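Local atomic coordinates of cyclodipeptide synthase, BtCDPS (Bacillus thermoamylovorans, PDB entry 6ZTU), a protein that probably makes cyclodipeptides by joining two aminoacyl groups, which enzymes of its family take from aminoacyl-tRNAs. Residues N58-L63 and D109-S114; T27-G32 and E195-Y200. One frame throughout, in Å; residues are numbered along the deposited sequence.

Contact 1 of 2, residues N58-L63 and D109-S114. With 0RE ((2S)-hexane-1,2-diol), chain B.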
loop_
_atom_site.group_PDB
_atom_site.type_symbol
_atom_site.label_atom_id
_atom_site.label_comp_id
_atom_site.label_asym_id
_atom_site.label_seq_id
_atom_site.Cartn_x
_atom_site.Cartn_y
_atom_site.Cartn_z
ATOM N N ASN A 58 -6.649 -9.245 13.896
ATOM C CA ASN A 58 -6.599 -9.799 12.553
ATOM C C ASN A 58 -5.516 -9.085 11.767
ATOM O O ASN A 58 -5.372 -7.864 11.882
ATOM C CB ASN A 58 -7.939 -9.629 11.834
ATOM C CG ASN A 58 -9.086 -10.223 12.611
ATOM O OD1 ASN A 58 -9.333 -11.423 12.538
ATOM N ND2 ASN A 58 -9.794 -9.386 13.361
ATOM N N VAL A 59 -4.787 -9.850 10.956
ATOM C CA VAL A 59 -3.651 -9.377 10.175
ATOM C C VAL A 59 -3.827 -9.841 8.735
ATOM O O VAL A 59 -4.065 -11.029 8.486
ATOM C CB VAL A 59 -2.321 -9.917 10.732
ATOM C CG1 VAL A 59 -1.158 -9.460 9.875
ATOM C CG2 VAL A 59 -2.140 -9.534 12.205
ATOM N N THR A 60 -3.677 -8.915 7.791
ATOM C CA THR A 60 -3.682 -9.212 6.366
ATOM C C THR A 60 -2.483 -8.520 5.730
ATOM O O THR A 60 -2.079 -7.436 6.163
ATOM C CB THR A 60 -4.987 -8.733 5.698
ATOM O OG1 THR A 60 -6.112 -9.310 6.373
ATOM C CG2 THR A 60 -5.029 -9.120 4.211
ATOM N N VAL A 61 -1.907 -9.158 4.716
ATOM C CA VAL A 61 -0.787 -8.601 3.955
ATOM C C VAL A 61 -1.279 -8.261 2.552
ATOM O O VAL A 61 -1.894 -9.101 1.883
ATOM C CB VAL A 61 0.387 -9.600 3.902
ATOM C CG1 VAL A 61 1.472 -9.134 2.947
ATOM C CG2 VAL A 61 0.951 -9.816 5.296
ATOM N N LEU A 62 -0.997 -7.037 2.096
ATOM C CA LEU A 62 -1.347 -6.595 0.748
ATOM C C LEU A 62 -0.083 -6.482 -0.095
ATOM O O LEU A 62 0.832 -5.729 0.256
ATOM C CB LEU A 62 -2.059 -5.240 0.778
ATOM C CG LEU A 62 -2.570 -4.758 -0.588
ATOM C CD1 LEU A 62 -3.754 -5.618 -1.082
ATOM C CD2 LEU A 62 -2.949 -3.273 -0.510
ATOM N N LEU A 63 -0.056 -7.199 -1.214
ATOM C CA LEU A 63 1.030 -7.168 -2.184
ATOM C C LEU A 63 0.574 -6.475 -3.461
ATOM O O LEU A 63 -0.616 -6.302 -3.714
ATOM C CB LEU A 63 1.496 -8.588 -2.518
ATOM C CG LEU A 63 1.825 -9.500 -1.343
ATOM C CD1 LEU A 63 2.330 -10.850 -1.871
ATOM C CD2 LEU A 63 2.853 -8.858 -0.434
ATOM N N ASP A 109 -3.222 -14.873 5.261
ATOM C CA ASP A 109 -4.148 -13.929 4.646
ATOM C C ASP A 109 -3.336 -12.919 3.839
ATOM O O ASP A 109 -2.975 -11.852 4.331
ATOM C CB ASP A 109 -5.001 -13.257 5.712
ATOM C CG ASP A 109 -6.385 -12.921 5.217
ATOM O OD1 ASP A 109 -7.019 -13.792 4.574
ATOM O OD2 ASP A 109 -6.840 -11.785 5.465
ATOM N N ILE A 110 -3.048 -13.273 2.586
ATOM C CA ILE A 110 -2.196 -12.491 1.695
ATOM C C ILE A 110 -2.914 -12.337 0.365
ATOM O O ILE A 110 -3.327 -13.334 -0.236
ATOM C CB ILE A 110 -0.827 -13.160 1.469
ATOM C CG1 ILE A 110 -0.162 -13.531 2.801
ATOM C CG2 ILE A 110 0.076 -12.265 0.599
ATOM C CD1 ILE A 110 1.125 -14.336 2.627
ATOM N N TYR A 111 -3.043 -11.099 -0.109
ATOM C CA TYR A 111 -3.694 -10.801 -1.380
ATOM C C TYR A 111 -2.865 -9.775 -2.141
ATOM O O TYR A 111 -2.078 -9.036 -1.546
ATOM C CB TYR A 111 -5.111 -10.245 -1.175
ATOM C CG TYR A 111 -5.935 -11.099 -0.254
ATOM C CD1 TYR A 111 -5.943 -10.882 1.117
ATOM C CD2 TYR A 111 -6.677 -12.154 -0.757
ATOM C CE1 TYR A 111 -6.680 -11.694 1.960
ATOM C CE2 TYR A 111 -7.414 -12.963 0.076
ATOM C CZ TYR A 111 -7.410 -12.732 1.429
ATOM O OH TYR A 111 -8.152 -13.553 2.252
ATOM N N THR A 112 -3.037 -9.743 -3.463
ATOM C CA THR A 112 -2.591 -8.599 -4.252
ATOM C C THR A 112 -3.768 -7.661 -4.486
ATOM O O THR A 112 -4.939 -8.052 -4.374
ATOM C CB THR A 112 -1.992 -9.000 -5.612
ATOM O OG1 THR A 112 -3.040 -9.181 -6.577
ATOM C CG2 THR A 112 -1.162 -10.266 -5.512
ATOM N N PHE A 113 -3.457 -6.409 -4.836
ATOM C CA PHE A 113 -4.594 -5.527 -5.077
ATOM C C PHE A 113 -5.323 -5.831 -6.384
ATOM O O PHE A 113 -6.303 -5.147 -6.687
ATOM C CB PHE A 113 -4.192 -4.031 -4.984
ATOM C CG PHE A 113 -3.117 -3.554 -5.954
ATOM C CD1 PHE A 113 -3.325 -3.568 -7.330
ATOM C CD2 PHE A 113 -1.950 -2.989 -5.472
ATOM C CE1 PHE A 113 -2.349 -3.085 -8.208
ATOM C CE2 PHE A 113 -0.969 -2.492 -6.341
ATOM C CZ PHE A 113 -1.178 -2.542 -7.709
ATOM N N SER A 114 -4.907 -6.848 -7.142
ATOM C CA SER A 114 -5.648 -7.317 -8.307
ATOM C C SER A 114 -6.605 -8.465 -7.996
ATOM O O SER A 114 -7.257 -8.970 -8.917
ATOM C CB SER A 114 -4.682 -7.769 -9.404
ATOM O OG SER A 114 -3.911 -6.677 -9.876
HETATM O O01 0RE B . 1.859 1.964 -1.524
HETATM C C02 0RE B . 2.583 1.371 -0.493
HETATM C C03 0RE B . 1.645 0.468 0.303
HETATM O O04 0RE B . 0.876 1.248 1.179
HETATM C C05 0RE B . 0.752 -0.288 -0.672
HETATM C C06 0RE B . 1.607 -1.154 -1.596
HETATM C C07 0RE B . 0.694 -1.776 -2.646
HETATM C C08 0RE B . 0.676 -3.270 -2.372
HETATM O O HOH W 1 -7.084 -11.492 8.871
#
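L63 and I110 form the apolar centre on one face of this pair of parallel strands, where CD1 of L63 packs against CG2 of I110 at 3.6 Å. CG of L63 lies anti to its carbonyl carbon (chi1 -51°) and also faces that methyl. V61 lies alongside I110, its CB 4.1 Å from CG1 of I110, the two pointing the same way. On the other face CD1 of L62 reaches the backbone N of F113. At the C-terminal end of 58-63, C08 of the bound hexanediol approaches the backbone C of L63. Four backbone hydrogen bonds join the strands: V61 N to D109 O, Y111 N to V61 O, L63 N to Y111 O and F113 N to L63 O. The last, with an N-H...O angle of 136°, is the most bent. Just past strand 110-112, T112 OG1 accepts from S114 N in an ST turn. At the polar edge T60 OG1 donates over 2.7 Å to the anti lone pair of D109 OD2. Y111 OH donates to D109 OD1 over 2.6 Å, from above the carboxylate plane, so each carboxylate oxygen has a donor. T60 CG2 meets the Y111 ring at its edge, 3.7 Å from CD1. An alanine in place of D109 would probably leave the hydroxyls of T60 and Y111 without this acceptor and the Y111 ring freer to turn. Helix 79-103 lies against V61, L63 and I110; with helix 68-74 it links the two strands in a beta-alpha-beta crossover. Helix 167-191 packs on L62 and F113, whose ring meets Y176 edge-to-face. Strand 28-32 pairs with the far edge of 58-63, and 110-112 is the outermost strand of the sheet within the chain.

Contact 2 of 2, residues T27-G32 and E195-Y200. With 0RE ((2S)-hexane-1,2-diol), chain B.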
loop_
_atom_site.group_PDB
_atom_site.type_symbol
_atom_site.label_atom_id
_atom_site.label_comp_id
_atom_site.label_asym_id
_atom_site.label_seq_id
_atom_site.Cartn_x
_atom_site.Cartn_y
_atom_site.Cartn_z
ATOM N N THR A 27 -8.510 -3.951 15.766
ATOM C CA THR A 27 -9.353 -4.919 15.056
ATOM C C THR A 27 -8.601 -5.567 13.896
ATOM O O THR A 27 -8.605 -6.796 13.741
ATOM C CB THR A 27 -10.619 -4.227 14.545
ATOM O OG1 THR A 27 -11.357 -3.673 15.642
ATOM C CG2 THR A 27 -11.519 -5.194 13.766
ATOM N N HIS A 28 -7.952 -4.755 13.064
ATOM C CA HIS A 28 -7.341 -5.300 11.862
ATOM C C HIS A 28 -6.259 -4.353 11.367
ATOM O O HIS A 28 -6.434 -3.129 11.406
ATOM C CB HIS A 28 -8.393 -5.522 10.768
ATOM C CG HIS A 28 -7.835 -6.081 9.502
ATOM N ND1 HIS A 28 -7.396 -5.286 8.466
ATOM C CD2 HIS A 28 -7.639 -7.360 9.106
ATOM C CE1 HIS A 28 -6.958 -6.050 7.483
ATOM N NE2 HIS A 28 -7.089 -7.313 7.848
ATOM N N ILE A 29 -5.152 -4.930 10.909
ATOM C CA ILE A 29 -4.098 -4.190 10.227
ATOM C C ILE A 29 -3.878 -4.808 8.850
ATOM O O ILE A 29 -3.886 -6.037 8.687
ATOM C CB ILE A 29 -2.792 -4.155 11.055
ATOM C CG1 ILE A 29 -1.720 -3.307 10.362
ATOM C CG2 ILE A 29 -2.287 -5.571 11.316
ATOM C CD1 ILE A 29 -0.515 -2.995 11.266
ATOM N N LEU A 30 -3.746 -3.942 7.846
ATOM C CA LEU A 30 -3.379 -4.333 6.491
ATOM C C LEU A 30 -1.956 -3.842 6.253
ATOM O O LEU A 30 -1.705 -2.633 6.292
ATOM C CB LEU A 30 -4.349 -3.723 5.470
ATOM C CG LEU A 30 -4.158 -4.109 3.994
ATOM C CD1 LEU A 30 -4.344 -5.624 3.815
ATOM C CD2 LEU A 30 -5.104 -3.353 3.095
ATOM N N LEU A 31 -1.034 -4.771 6.024
ATOM C CA LEU A 31 0.382 -4.437 5.876
ATOM C C LEU A 31 0.673 -4.242 4.395
ATOM O O LEU A 31 0.567 -5.184 3.616
ATOM C CB LEU A 31 1.253 -5.544 6.467
ATOM C CG LEU A 31 1.162 -5.691 7.983
ATOM C CD1 LEU A 31 1.816 -7.003 8.407
ATOM C CD2 LEU A 31 1.849 -4.501 8.661
ATOM N N GLY A 32 1.011 -3.014 4.002
ATOM C CA GLY A 32 1.309 -2.753 2.605
ATOM C C GLY A 32 2.760 -3.050 2.285
ATOM O O GLY A 32 3.658 -2.468 2.898
ATOM N N GLU A 195 -13.343 -2.635 10.805
ATOM C CA GLU A 195 -12.496 -1.460 10.657
ATOM C C GLU A 195 -11.069 -1.944 10.442
ATOM O O GLU A 195 -10.739 -3.098 10.740
ATOM C CB GLU A 195 -12.590 -0.550 11.895
ATOM C CG GLU A 195 -12.051 -1.234 13.138
ATOM C CD GLU A 195 -12.464 -0.573 14.438
ATOM O OE1 GLU A 195 -12.798 0.631 14.442
ATOM O OE2 GLU A 195 -12.442 -1.279 15.464
ATOM N N SER A 196 -10.211 -1.053 9.927
ATOM C CA SER A 196 -8.844 -1.470 9.631
ATOM C C SER A 196 -7.951 -0.244 9.516
ATOM O O SER A 196 -8.427 0.846 9.208
ATOM C CB SER A 196 -8.774 -2.264 8.320
ATOM O OG SER A 196 -7.437 -2.597 7.986
ATOM N N VAL A 197 -6.659 -0.431 9.767
ATOM C CA VAL A 197 -5.660 0.561 9.381
ATOM C C VAL A 197 -4.745 -0.079 8.346
ATOM O O VAL A 197 -4.269 -1.200 8.541
ATOM C CB VAL A 197 -4.833 1.094 10.570
ATOM C CG1 VAL A 197 -5.652 2.067 11.412
ATOM C CG2 VAL A 197 -4.300 -0.033 11.438
ATOM N N LEU A 198 -4.494 0.641 7.252
ATOM C CA LEU A 198 -3.386 0.305 6.367
ATOM C C LEU A 198 -2.105 0.870 6.968
ATOM O O LEU A 198 -2.091 2.015 7.427
ATOM C CB LEU A 198 -3.628 0.889 4.975
ATOM C CG LEU A 198 -2.474 0.854 3.966
ATOM C CD1 LEU A 198 -2.153 -0.600 3.600
ATOM C CD2 LEU A 198 -2.860 1.659 2.723
ATOM N N ALA A 199 -1.040 0.065 6.998
ATOM C CA ALA A 199 0.187 0.443 7.696
ATOM C C ALA A 199 1.358 0.460 6.732
ATOM O O ALA A 199 1.559 -0.486 5.970
ATOM C CB ALA A 199 0.485 -0.513 8.858
ATOM N N TYR A 200 2.145 1.526 6.793
ATOM C CA TYR A 200 3.258 1.726 5.883
ATOM C C TYR A 200 4.268 2.599 6.608
ATOM O O TYR A 200 3.969 3.168 7.653
ATOM C CB TYR A 200 2.793 2.363 4.572
ATOM C CG TYR A 200 3.784 2.259 3.443
ATOM C CD1 TYR A 200 4.153 1.025 2.934
ATOM C CD2 TYR A 200 4.332 3.404 2.873
ATOM C CE1 TYR A 200 5.066 0.928 1.899
ATOM C CE2 TYR A 200 5.237 3.318 1.836
ATOM C CZ TYR A 200 5.598 2.078 1.349
ATOM O OH TYR A 200 6.503 1.988 0.308
HETATM O O01 0RE B . 1.859 1.964 -1.524
HETATM C C02 0RE B . 2.583 1.371 -0.493
HETATM C C03 0RE B . 1.645 0.468 0.303
HETATM O O04 0RE B . 0.876 1.248 1.179
HETATM C C05 0RE B . 0.752 -0.288 -0.672
HETATM C C06 0RE B . 1.607 -1.154 -1.596
HETATM C C07 0RE B . 0.694 -1.776 -2.646
HETATM C C08 0RE B . 0.676 -3.270 -2.372
HETATM O O HOH W 2 4.106 -1.809 5.606
#
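H28 reaches over to E195 and S196 at the start of two parallel strands. Its CB lies 3.4 Å from the carbonyl O of E195, a buried oxygen with no hydrogen-bond partner in the model. CG is anti to the backbone N (chi1 180°), which sets it 3.8 Å from S196 OG. ND1 meets S196 OG in the ring plane at 2.7 Å; either atom could be the donor. CE1 skirts the same hydroxyl, and at the tip NE2 is hydrogen-bonded to T60 OG1 on the next strand. With both ring nitrogens engaged and Y193 stacked on it, the imidazole is probably held against rotation. Just before the strands, T27 OG1 donates to the anti lone pair of E195 OE2 over 2.6 Å, the two side chains crossing at about a right angle. These are central strands of the Rossmann-like sheet that cyclodipeptide synthases share with class I aminoacyl-tRNA synthetases. V197 N to H28 O, L30 N to V197 O, A199 N to L30 O and G32 N to A199 O carry the backbone pairing. I29 CD1 packs at 3.6 Å on A199 CB, on the face covered by helix 42-55; on the other, L198 CD1 comes up to L30 CG, and helix 167-191 covers both leucines. At the C-terminal ends a water donates to the carbonyl oxygens of G32 and A199. Y200 CD1 brings its ring edge to G32 O at 3.5 Å, while the hexanediol lays C02 over one ring face, offset toward the rim, 3.5 Å from CE1. CA of G32 comes within 4.0 Å of C03 of the ligand.

How the contacts relate
After strand 11-14 and helix 17-25 the chain lays down strand 28-32, turns through helix 42-55 and returns as strand 58-63 beside it. Helices 68-74 and 79-103 follow before contact 1 closes its loop at 109-114. Three long helices, ending with 167-191, then lead back to 195-200, where contact 2 closes a much larger loop with contact 1 nested inside it. Strands 28-32 and 58-63 are neighbours, so the contacts make four successive parallel strands, 196-200, 28-32, 58-63, 110-112. L62 N probably donates to L31 O, joining the two contacts, and N58 CB packs on H28 CD2. Both contacts reach the hexanediol, which E180 of helix 167-191 also binds.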